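Local coordinates for protein (endonuclease) (Salmonella typhimurium, PDB 1BYR) that is an endonuclease of the PLD-like family, built as a mixed beta sheet flanked by helices, at residues K27-M32 with I99-T104; M33-T38 with V59-G64. All coordinates share one frame; numbering follows the deposited sequence.

Contact 1: K27-M32 with I99-T104; sequences KTSIRM and IVDNVT
R31 and I99 form an antiparallel hydrogen-bonded pair, with R31 N 2.9 Å from I99 O and I99 N the same distance from R31 O. I30 and V100 follow as a non-hydrogen-bonded pair, and D101 N, just past the end of strand 97-100, also gives a straight bond to S29 O (2.8 Å). There the carboxylate of D101 takes over, illustrating how one acidic side chain can bind a run of successive backbone amides. OD1 accepts from T28 N, which stands above the carboxylate plane, and from S29 N, which meets it at 2.8 Å nearly head-on to the C-O bond. OD2 turns its syn lone pair to K27 N (3.0 Å, 169° at the hydrogen). A chi1 of -66° sets D101 CG beside its own backbone N. A water joins S29 OG, I99 O and N102 N. On the I99 face, R31 CB packs 4.1 Å from I99 CB, while its NH2 reaches past the contact to a salt bridge with D55. Helix 131-146 covers the R31 and I99 face through L138, F137 and W141; I30, facing the other way, packs on A49 of helix 40-51, and strand 55-61 flanks 29-34.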
ATOM      1  N   LYS A  27       3.411  -9.050 -20.848  1.00 16.03           N
ATOM      2  CA  LYS A  27       3.790  -9.465 -22.200  1.00 16.84           C
ATOM      3  C   LYS A  27       4.743  -8.458 -22.834  1.00 15.94           C
ATOM      4  O   LYS A  27       5.488  -8.799 -23.737  1.00 15.82           O
ATOM      5  CB  LYS A  27       2.550  -9.601 -23.090  1.00 18.35           C
ATOM      6  CG  LYS A  27       1.425 -10.442 -22.496  1.00 19.46           C
ATOM      7  CD  LYS A  27       1.795 -11.910 -22.417  1.00 20.18           C
ATOM      8  CE  LYS A  27       0.549 -12.786 -22.226  1.00 23.21           C
ATOM      9  NZ  LYS A  27      -0.295 -12.410 -21.043  1.00 19.74           N
ATOM     10  N   THR A  28       4.722  -7.220 -22.345  1.00 14.27           N
ATOM     11  CA  THR A  28       5.582  -6.196 -22.904  1.00 13.32           C
ATOM     12  C   THR A  28       6.405  -5.383 -21.907  1.00 13.11           C
ATOM     13  O   THR A  28       7.589  -5.141 -22.130  1.00 12.03           O
ATOM     14  CB  THR A  28       4.771  -5.223 -23.770  1.00 15.16           C
ATOM     15  OG1 THR A  28       3.806  -4.558 -22.948  1.00 19.03           O
ATOM     16  CG2 THR A  28       4.042  -5.969 -24.881  1.00 16.33           C
ATOM     17  N   SER A  29       5.804  -4.940 -20.807  1.00 11.27           N
ATOM     18  CA  SER A  29       6.576  -4.142 -19.848  1.00 12.49           C
ATOM     19  C   SER A  29       6.210  -4.259 -18.382  1.00 11.93           C
ATOM     20  O   SER A  29       5.106  -4.653 -18.014  1.00 11.51           O
ATOM     21  CB  SER A  29       6.534  -2.656 -20.237  1.00 11.07           C
ATOM     22  OG  SER A  29       5.199  -2.170 -20.236  1.00 14.07           O
ATOM     23  N   ILE A  30       7.183  -3.906 -17.550  1.00 12.64           N
ATOM     24  CA  ILE A  30       7.038  -3.909 -16.116  1.00 10.37           C
ATOM     25  C   ILE A  30       7.855  -2.737 -15.600  1.00 11.13           C
ATOM     26  O   ILE A  30       9.038  -2.618 -15.903  1.00 12.62           O
ATOM     27  CB  ILE A  30       7.599  -5.202 -15.495  1.00 10.22           C
ATOM     28  CG1 ILE A  30       6.673  -6.373 -15.797  1.00  7.80           C
ATOM     29  CG2 ILE A  30       7.736  -5.040 -13.980  1.00 10.05           C
ATOM     30  CD1 ILE A  30       7.015  -7.622 -15.006  1.00  6.88           C
ATOM     31  N   ARG A  31       7.210  -1.851 -14.845  1.00  9.59           N
ATOM     32  CA  ARG A  31       7.885  -0.699 -14.251  1.00  8.95           C
ATOM     33  C   ARG A  31       7.581  -0.868 -12.776  1.00  8.31           C
ATOM     34  O   ARG A  31       6.444  -0.699 -12.367  1.00  6.58           O
ATOM     35  CB  ARG A  31       7.280   0.611 -14.775  1.00  9.61           C
ATOM     36  CG  ARG A  31       7.667   0.952 -16.218  1.00 11.04           C
ATOM     37  CD  ARG A  31       9.176   0.995 -16.395  1.00 10.61           C
ATOM     38  NE  ARG A  31       9.562   1.291 -17.772  1.00 11.92           N
ATOM     39  CZ  ARG A  31      10.009   0.386 -18.639  1.00 10.95           C
ATOM     40  NH1 ARG A  31      10.129  -0.889 -18.285  1.00 10.00           N
ATOM     41  NH2 ARG A  31      10.344   0.765 -19.866  1.00  9.99           N
ATOM     42  N   MET A  32       8.592  -1.233 -11.994  1.00  7.65           N
ATOM     43  CA  MET A  32       8.418  -1.489 -10.568  1.00  8.03           C
ATOM     44  C   MET A  32       9.081  -0.498  -9.606  1.00  7.68           C
ATOM     45  O   MET A  32      10.172   0.015  -9.869  1.00  6.72           O
ATOM     46  CB  MET A  32       8.929  -2.902 -10.262  1.00  6.52           C
ATOM     47  CG  MET A  32       8.750  -3.373  -8.829  1.00  7.15           C
ATOM     48  SD  MET A  32       9.417  -5.036  -8.718  1.00  9.57           S
ATOM     49  CE  MET A  32       8.739  -5.653  -7.272  1.00  7.32           C
ATOM     50  N   ILE A  99       3.745  -1.759 -12.299  1.00  7.09           N
ATOM     51  CA  ILE A  99       2.946  -1.308 -13.430  1.00  7.67           C
ATOM     52  C   ILE A  99       3.239  -2.280 -14.579  1.00  8.29           C
ATOM     53  O   ILE A  99       4.372  -2.379 -15.046  1.00  9.26           O
ATOM     54  CB  ILE A  99       3.338   0.121 -13.866  1.00  7.28           C
ATOM     55  CG1 ILE A  99       3.246   1.085 -12.679  1.00  9.14           C
ATOM     56  CG2 ILE A  99       2.421   0.593 -14.980  1.00  7.78           C
ATOM     57  CD1 ILE A  99       4.107   2.321 -12.837  1.00  8.54           C
ATOM     58  N   VAL A 100       2.211  -2.994 -15.031  1.00  9.51           N
ATOM     59  CA  VAL A 100       2.359  -3.993 -16.091  1.00  9.24           C
ATOM     60  C   VAL A 100       1.732  -3.629 -17.444  1.00 10.71           C
ATOM     61  O   VAL A 100       0.556  -3.225 -17.532  1.00 11.20           O
ATOM     62  CB  VAL A 100       1.768  -5.339 -15.604  1.00  9.02           C
ATOM     63  CG1 VAL A 100       1.954  -6.434 -16.657  1.00  9.74           C
ATOM     64  CG2 VAL A 100       2.440  -5.735 -14.300  1.00  8.62           C
ATOM     65  N   ASP A 101       2.536  -3.734 -18.499  1.00  9.81           N
ATOM     66  CA  ASP A 101       2.079  -3.474 -19.853  1.00 11.60           C
ATOM     67  C   ASP A 101       1.385  -2.120 -20.052  1.00 13.15           C
ATOM     68  O   ASP A 101       0.462  -1.995 -20.856  1.00 12.64           O
ATOM     69  CB  ASP A 101       1.169  -4.624 -20.306  1.00  9.84           C
ATOM     70  CG  ASP A 101       1.928  -5.948 -20.442  1.00 10.68           C
ATOM     71  OD1 ASP A 101       3.175  -5.907 -20.473  1.00  8.24           O
ATOM     72  OD2 ASP A 101       1.296  -7.019 -20.504  1.00  8.58           O
ATOM     73  N   ASN A 102       1.838  -1.111 -19.319  1.00 14.41           N
ATOM     74  CA  ASN A 102       1.299   0.235 -19.437  1.00 15.61           C
ATOM     75  C   ASN A 102      -0.208   0.397 -19.218  1.00 12.40           C
ATOM     76  O   ASN A 102      -0.767   1.438 -19.534  1.00 12.36           O
ATOM     77  CB  ASN A 102       1.680   0.814 -20.802  1.00 21.06           C
ATOM     78  CG  ASN A 102       1.482   2.317 -20.874  1.00 30.26           C
ATOM     79  OD1 ASN A 102       2.323   3.096 -20.415  1.00 33.77           O
ATOM     80  ND2 ASN A 102       0.368   2.735 -21.460  1.00 34.61           N
ATOM     81  N   VAL A 103      -0.869  -0.622 -18.688  1.00 11.22           N
ATOM     82  CA  VAL A 103      -2.307  -0.528 -18.452  1.00  9.46           C
ATOM     83  C   VAL A 103      -2.767  -1.167 -17.154  1.00  9.48           C
ATOM     84  O   VAL A 103      -3.920  -1.025 -16.774  1.00 10.07           O
ATOM     85  CB  VAL A 103      -3.123  -1.169 -19.589  1.00 10.37           C
ATOM     86  CG1 VAL A 103      -2.630  -0.685 -20.937  1.00  9.39           C
ATOM     87  CG2 VAL A 103      -3.034  -2.671 -19.486  1.00 10.06           C
ATOM     88  N   THR A 104      -1.876  -1.887 -16.481  1.00  8.63           N
ATOM     89  CA  THR A 104      -2.243  -2.552 -15.236  1.00  8.94           C
ATOM     90  C   THR A 104      -1.372  -2.098 -14.076  1.00  9.62           C
ATOM     91  O   THR A 104      -0.176  -1.860 -14.242  1.00  9.80           O
ATOM     92  CB  THR A 104      -2.165  -4.083 -15.403  1.00  8.63           C
ATOM     93  OG1 THR A 104      -3.312  -4.518 -16.151  1.00  9.40           O
ATOM     94  CG2 THR A 104      -2.139  -4.787 -14.055  1.00  8.20           C
TER
HETATM   95  O   HOH W   1       4.318  -1.073 -17.614  1.00 14.03           O

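Contact 2: M33-T38 with V59-G64; sequences MAYSFT and VIDERG
I60 and F37 meet at the apolar centre, where CG2 of I60 sits over one face of the phenyl ring, offset toward its rim. This CH-pi contact has the methyl 4.2 Å from the ring centroid and 20° off the normal. The two side chains cross at about a right angle, and I60 CD1 touches F37 CB and CD2 as well. A chi1 of -172° puts F37 CG anti to its backbone N, and CG is the ring atom nearest I60 CG2, at 3.9 Å. The same CG2 reaches A34 CB at 4.0 Å, on the face that A34 and I60 share. On the other face M33 and V59 run together, with M33 CG 4.2 Å from V59 CG2.

Two backbone bonds hold the parallel strands together: A34 N gives to V59 O at 3.2 Å, and D61 N to A34 O at 2.9 Å. Beyond them the strands end and the polar edge begins. Y35 and D61 run alongside each other, their ring and carboxylate planes 63° apart; OD2 comes to the ring edge, 3.5 Å from Y35 CE1, and D61 CB lies in the ring plane. That same OD2 accepts from G64 N at 2.8 Å, nearly along its own C-O bond, an Asx motif spanning three residues. S36 OG lies over one face of the Y35 ring, and a water links it to G64 O. D61 OD1 accepts from the backbone N of Q93. N65 ND2 bonds to both Y35 O and D61 O, and its OD1 takes F37 N, joining both strand exits.

The contact belongs to the beta-alpha-beta unit 29-34, 40-51, 55-61. Helix 68-79 packs on I60 and F37 through M74 and I77, helix 131-146 covers M33 and V59, and strand 84-87 lies beside 55-61.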
ATOM      1  N   MET A  33       8.397  -0.245  -8.484  1.00  6.80           N
ATOM      2  CA  MET A  33       8.874   0.646  -7.428  1.00  6.38           C
ATOM      3  C   MET A  33       8.821  -0.207  -6.173  1.00  8.01           C
ATOM      4  O   MET A  33       7.821  -0.885  -5.921  1.00  8.12           O
ATOM      5  CB  MET A  33       7.921   1.844  -7.217  1.00  5.46           C
ATOM      6  CG  MET A  33       7.660   2.738  -8.437  1.00  5.62           C
ATOM      7  SD  MET A  33       6.603   4.176  -8.050  1.00 11.38           S
ATOM      8  CE  MET A  33       7.784   5.356  -7.439  1.00  6.36           C
ATOM      9  N   ALA A  34       9.881  -0.184  -5.369  1.00  6.08           N
ATOM     10  CA  ALA A  34       9.873  -0.970  -4.158  1.00  5.92           C
ATOM     11  C   ALA A  34      10.623  -0.310  -3.022  1.00  5.93           C
ATOM     12  O   ALA A  34      11.522   0.488  -3.243  1.00  6.91           O
ATOM     13  CB  ALA A  34      10.482  -2.330  -4.432  1.00  6.38           C
ATOM     14  N   TYR A  35      10.231  -0.645  -1.796  1.00  7.82           N
ATOM     15  CA  TYR A  35      10.927  -0.160  -0.613  1.00  7.13           C
ATOM     16  C   TYR A  35      11.794  -1.405  -0.373  1.00  7.49           C
ATOM     17  O   TYR A  35      12.647  -1.707  -1.193  1.00  9.87           O
ATOM     18  CB  TYR A  35       9.929   0.071   0.522  1.00  7.65           C
ATOM     19  CG  TYR A  35      10.554   0.370   1.866  1.00  7.28           C
ATOM     20  CD1 TYR A  35      11.712   1.129   1.969  1.00  9.09           C
ATOM     21  CD2 TYR A  35       9.977  -0.105   3.034  1.00  7.76           C
ATOM     22  CE1 TYR A  35      12.283   1.404   3.210  1.00  9.46           C
ATOM     23  CE2 TYR A  35      10.540   0.162   4.279  1.00  7.71           C
ATOM     24  CZ  TYR A  35      11.691   0.921   4.363  1.00  9.17           C
ATOM     25  OH  TYR A  35      12.238   1.201   5.596  1.00 10.67           O
ATOM     26  N   SER A  36      11.572  -2.148   0.701  1.00  7.04           N
ATOM     27  CA  SER A  36      12.345  -3.371   0.918  1.00  8.17           C
ATOM     28  C   SER A  36      12.183  -4.302  -0.289  1.00  9.44           C
ATOM     29  O   SER A  36      11.073  -4.718  -0.611  1.00  8.30           O
ATOM     30  CB  SER A  36      11.854  -4.063   2.171  1.00  7.76           C
ATOM     31  OG  SER A  36      11.723  -3.115   3.187  1.00  8.28           O
ATOM     32  N   PHE A  37      13.303  -4.644  -0.929  1.00  8.76           N
ATOM     33  CA  PHE A  37      13.332  -5.468  -2.137  1.00  8.21           C
ATOM     34  C   PHE A  37      14.141  -6.742  -1.845  1.00  9.82           C
ATOM     35  O   PHE A  37      15.352  -6.765  -2.063  1.00  9.33           O
ATOM     36  CB  PHE A  37      13.999  -4.603  -3.220  1.00  8.56           C
ATOM     37  CG  PHE A  37      13.963  -5.171  -4.610  1.00  8.41           C
ATOM     38  CD1 PHE A  37      12.776  -5.242  -5.327  1.00  7.19           C
ATOM     39  CD2 PHE A  37      15.144  -5.576  -5.230  1.00  8.24           C
ATOM     40  CE1 PHE A  37      12.762  -5.698  -6.650  1.00  6.34           C
ATOM     41  CE2 PHE A  37      15.141  -6.035  -6.547  1.00  5.63           C
ATOM     42  CZ  PHE A  37      13.952  -6.101  -7.254  1.00  6.52           C
ATOM     43  N   THR A  38      13.478  -7.801  -1.376  1.00  9.37           N
ATOM     44  CA  THR A  38      14.196  -9.033  -1.006  1.00  9.40           C
ATOM     45  C   THR A  38      13.612 -10.422  -1.338  1.00  9.90           C
ATOM     46  O   THR A  38      14.363 -11.400  -1.386  1.00 10.31           O
ATOM     47  CB  THR A  38      14.486  -9.068   0.529  1.00  8.92           C
ATOM     48  OG1 THR A  38      13.247  -9.185   1.239  1.00  8.82           O
ATOM     49  CG2 THR A  38      15.189  -7.802   0.995  1.00  8.46           C
ATOM     50  N   VAL A  59      13.065   0.675  -9.775  1.00  8.67           N
ATOM     51  CA  VAL A  59      13.682   1.705  -8.935  1.00  9.80           C
ATOM     52  C   VAL A  59      13.280   1.393  -7.511  1.00  9.42           C
ATOM     53  O   VAL A  59      12.089   1.272  -7.208  1.00  9.91           O
ATOM     54  CB  VAL A  59      13.201   3.134  -9.269  1.00 10.68           C
ATOM     55  CG1 VAL A  59      13.902   3.616 -10.507  1.00 16.74           C
ATOM     56  CG2 VAL A  59      11.698   3.161  -9.440  1.00  9.74           C
ATOM     57  N   ILE A  60      14.270   1.234  -6.639  1.00  6.89           N
ATOM     58  CA  ILE A  60      13.994   0.909  -5.249  1.00  6.57           C
ATOM     59  C   ILE A  60      14.601   1.908  -4.276  1.00  7.71           C
ATOM     60  O   ILE A  60      15.487   2.681  -4.633  1.00  5.80           O
ATOM     61  CB  ILE A  60      14.536  -0.494  -4.912  1.00  5.86           C
ATOM     62  CG1 ILE A  60      16.068  -0.466  -4.848  1.00  5.26           C
ATOM     63  CG2 ILE A  60      14.086  -1.475  -5.982  1.00  6.84           C
ATOM     64  CD1 ILE A  60      16.714  -1.853  -4.638  1.00  2.00           C
ATOM     65  N   ASP A  61      14.098   1.899  -3.046  1.00  8.00           N
ATOM     66  CA  ASP A  61      14.602   2.770  -2.001  1.00  7.55           C
ATOM     67  C   ASP A  61      16.044   2.382  -1.693  1.00  9.95           C
ATOM     68  O   ASP A  61      16.355   1.192  -1.562  1.00 11.10           O
ATOM     69  CB  ASP A  61      13.763   2.611  -0.727  1.00  6.30           C
ATOM     70  CG  ASP A  61      14.254   3.498   0.378  1.00  4.90           C
ATOM     71  OD1 ASP A  61      14.076   4.723   0.261  1.00  7.48           O
ATOM     72  OD2 ASP A  61      14.816   2.968   1.353  1.00  6.90           O
ATOM     73  N   GLU A  62      16.909   3.380  -1.555  1.00 10.88           N
ATOM     74  CA  GLU A  62      18.322   3.123  -1.284  1.00 10.93           C
ATOM     75  C   GLU A  62      18.674   2.765   0.152  1.00 11.42           C
ATOM     76  O   GLU A  62      19.260   1.707   0.405  1.00 11.63           O
ATOM     77  CB  GLU A  62      19.161   4.325  -1.715  1.00 12.83           C
ATOM     78  CG  GLU A  62      20.648   4.051  -1.754  1.00 18.27           C
ATOM     79  CD  GLU A  62      21.431   5.199  -2.354  1.00 21.98           C
ATOM     80  OE1 GLU A  62      21.066   5.665  -3.463  1.00 25.46           O
ATOM     81  OE2 GLU A  62      22.407   5.639  -1.710  1.00 24.96           O
ATOM     82  N   ARG A  63      18.321   3.628   1.101  1.00 11.13           N
ATOM     83  CA  ARG A  63      18.652   3.377   2.508  1.00 10.49           C
ATOM     84  C   ARG A  63      18.113   2.095   3.110  1.00  7.96           C
ATOM     85  O   ARG A  63      18.755   1.503   3.978  1.00  8.59           O
ATOM     86  CB  ARG A  63      18.197   4.547   3.376  1.00 12.60           C
ATOM     87  CG  ARG A  63      18.777   5.887   2.987  1.00 17.84           C
ATOM     88  CD  ARG A  63      18.355   6.917   4.028  1.00 23.46           C
ATOM     89  NE  ARG A  63      18.067   6.268   5.304  1.00 22.52           N
ATOM     90  CZ  ARG A  63      16.908   6.343   5.947  1.00 25.46           C
ATOM     91  NH1 ARG A  63      15.913   7.045   5.441  1.00 27.79           N
ATOM     92  NH2 ARG A  63      16.750   5.711   7.103  1.00 28.95           N
ATOM     93  N   GLY A  64      16.931   1.682   2.665  1.00  7.74           N
ATOM     94  CA  GLY A  64      16.327   0.476   3.190  1.00  9.17           C
ATOM     95  C   GLY A  64      16.714  -0.798   2.460  1.00 10.45           C
ATOM     96  O   GLY A  64      16.125  -1.846   2.690  1.00 10.01           O
TER
HETATM   97  O   HOH W   2      14.191  -2.666   4.502  1.00 18.55           O

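From the N terminus, strand 29-34 serves both contacts in turn: its first half pairs in contact 1, its end in contact 2. Contact 2 closes the shorter loop, through helix 40-51 and back by strand 55-61. Contact 1 closes only much later, when strand 97-100 returns, so contact 2 is nested within its loop. Together they place strand 29-34 between an antiparallel neighbour, 97-100, and a parallel one, 55-61, in the same mixed sheet. Their centres are about 18 Å apart, on opposite sides of the chain's centre, yet they meet: M32 O lies 3.0 Å from V59 N, a probable hydrogen bond, and M32 SD packs against F37 CE1.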